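Local coordinates for cyclic nucleotide-binding domain (CNMP-BD) protein (Geobacter metallireducens, PDB 3MDP) that probably binds a cyclic nucleotide through a double-stranded beta-helix domain and may act in DNA-binding transcriptional control, at residues 51-56 with 105-110. Numbering follows the deposited sequence. Where two conformers were deposited one is given.
With EDO (1,2-ethanediol), chain C.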
# COMPACT_ATOMS: atom_id res chain seq x y z
N MSE A 51 -3.41 -12.76 5.85
CA MSE A 51 -4.28 -13.79 5.28
C MSE A 51 -4.55 -13.58 3.81
O MSE A 51 -4.60 -12.46 3.32
CB MSE A 51 -5.59 -13.87 6.07
CG MSE A 51 -5.36 -14.53 7.39
SE MSE A 51 -6.88 -14.29 8.53
CE MSE A 51 -6.23 -15.20 10.15
N LEU A 52 -4.66 -14.70 3.09
CA LEU A 52 -5.11 -14.74 1.69
C LEU A 52 -6.46 -15.46 1.73
O LEU A 52 -6.57 -16.55 2.29
CB LEU A 52 -4.14 -15.54 0.80
CG LEU A 52 -4.68 -15.91 -0.59
CD1 LEU A 52 -4.69 -14.69 -1.49
CD2 LEU A 52 -3.84 -17.06 -1.19
N LEU A 53 -7.49 -14.81 1.23
CA LEU A 53 -8.83 -15.40 1.20
C LEU A 53 -8.94 -16.39 0.07
O LEU A 53 -8.77 -16.05 -1.09
CB LEU A 53 -9.88 -14.30 1.09
CG LEU A 53 -11.33 -14.73 1.23
CD1 LEU A 53 -11.61 -15.47 2.55
CD2 LEU A 53 -12.23 -13.51 1.04
N LEU A 54 -9.20 -17.64 0.41
CA LEU A 54 -9.36 -18.70 -0.59
C LEU A 54 -10.80 -18.93 -0.99
O LEU A 54 -11.08 -19.23 -2.15
CB LEU A 54 -8.78 -20.01 -0.07
CG LEU A 54 -7.30 -20.02 0.28
CD1 LEU A 54 -6.94 -21.32 0.95
CD2 LEU A 54 -6.43 -19.79 -0.99
N GLU A 55 -11.71 -18.81 -0.03
CA GLU A 55 -13.10 -19.10 -0.23
C GLU A 55 -13.92 -18.31 0.78
O GLU A 55 -13.48 -18.12 1.92
CB GLU A 55 -13.36 -20.60 -0.04
CG GLU A 55 -14.80 -21.02 -0.27
CD GLU A 55 -15.08 -22.42 0.26
OE1 GLU A 55 -14.12 -23.21 0.35
OE2 GLU A 55 -16.25 -22.70 0.59
N GLY A 56 -15.09 -17.84 0.34
CA GLY A 56 -16.02 -17.11 1.17
C GLY A 56 -15.93 -15.61 1.04
O GLY A 56 -15.66 -15.06 -0.04
N VAL A 105 -15.56 -19.30 5.52
CA VAL A 105 -14.29 -18.77 5.02
C VAL A 105 -13.17 -19.81 5.15
O VAL A 105 -13.08 -20.51 6.16
CB VAL A 105 -13.93 -17.47 5.77
CG1 VAL A 105 -12.40 -17.18 5.76
CG2 VAL A 105 -14.71 -16.29 5.19
N ARG A 106 -12.35 -19.92 4.10
CA ARG A 106 -11.02 -20.55 4.18
C ARG A 106 -9.96 -19.54 3.75
O ARG A 106 -10.13 -18.79 2.76
CB ARG A 106 -10.89 -21.77 3.27
CG ARG A 106 -11.77 -22.94 3.64
CD ARG A 106 -11.48 -24.20 2.78
NE ARG A 106 -11.83 -23.97 1.38
CZ ARG A 106 -10.97 -23.86 0.36
NH1 ARG A 106 -9.66 -24.00 0.52
NH2 ARG A 106 -11.44 -23.64 -0.86
N VAL A 107 -8.86 -19.55 4.48
CA VAL A 107 -7.73 -18.66 4.23
C VAL A 107 -6.42 -19.43 4.29
O VAL A 107 -6.36 -20.53 4.85
CB VAL A 107 -7.64 -17.51 5.26
CG1 VAL A 107 -8.92 -16.68 5.30
CG2 VAL A 107 -7.30 -18.06 6.72
N VAL A 108 -5.40 -18.87 3.65
CA VAL A 108 -4.03 -19.11 3.98
C VAL A 108 -3.65 -18.09 5.06
O VAL A 108 -3.72 -16.86 4.83
CB VAL A 108 -3.08 -18.93 2.80
CG1 VAL A 108 -1.68 -19.33 3.28
CG2 VAL A 108 -3.52 -19.85 1.62
N ASP A 109 -3.28 -18.60 6.22
CA ASP A 109 -2.86 -17.80 7.38
C ASP A 109 -1.32 -17.83 7.47
O ASP A 109 -0.71 -18.87 7.70
CB ASP A 109 -3.52 -18.38 8.63
CG ASP A 109 -3.19 -17.62 9.92
OD1 ASP A 109 -2.54 -16.58 9.88
OD2 ASP A 109 -3.59 -18.12 11.01
N ILE A 110 -0.72 -16.67 7.27
CA ILE A 110 0.72 -16.51 7.22
C ILE A 110 1.20 -15.82 8.49
O ILE A 110 0.59 -14.83 8.94
CB ILE A 110 1.15 -15.72 5.97
CG1 ILE A 110 0.43 -16.28 4.74
CG2 ILE A 110 2.69 -15.75 5.83
CD1 ILE A 110 0.55 -15.44 3.49
C1 EDO C . -0.04 -18.22 11.49
O1 EDO C . 0.96 -18.15 12.52
C2 EDO C . -0.14 -19.62 10.93
O2 EDO C . 0.86 -19.75 9.93
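L52 pairs with V108 through two backbone hydrogen bonds, L52 N to V108 O and V108 N to L52 O, both 2.9 Å, in an antiparallel ladder that a classic beta bulge interrupts where L54 and E55 together face R106. There R106 O accepts from two donors, L54 N at 2.8 Å and the more distant E55 N, while R106 N returns a bond to E55 O. The side chains of E55 and R106 thus come to the same face of the sheet. With CG anti to the backbone N (chi1 -179°) and the chain extended beyond it, E55 presents OE1 at the guanidinium edge of R106, where it takes both NE, at 2.6 Å and nearly along the C-O axis, and NH2, on the anti side at 3.0 Å. OE1 lies near the guanidinium plane, although the carboxylate itself is turned 62° from it. CB of L54 lies over one guanidinium face, and CD1 of L54 reaches CG2 of V108 at 3.8 Å. NH1 of R106 makes a salt bridge to E31 of strand 29-34. A leucine in place of R106 would probably leave the carboxylates of E55 and E31 without their shared cationic mate. On the sheet face of M51, L53 and V107, CD1 of L53 meets CG1 of V105 at 3.7 Å, the two side chains crossing at about a right angle, and the D109 carboxylate is held by K32 in a salt bridge. Positive phi at G56 (97°) suits glycine, since a CB there would jam against the preceding carbonyl O and crowd V105. Both segments form the middle of an antiparallel sheet of the double-stranded beta-helix, flanked by strand 29-34 beside 105-110 and strand 83-84 beside 51-55; F84 packs on M51, L53 and V107, while F14 of helix 12-15 covers L52.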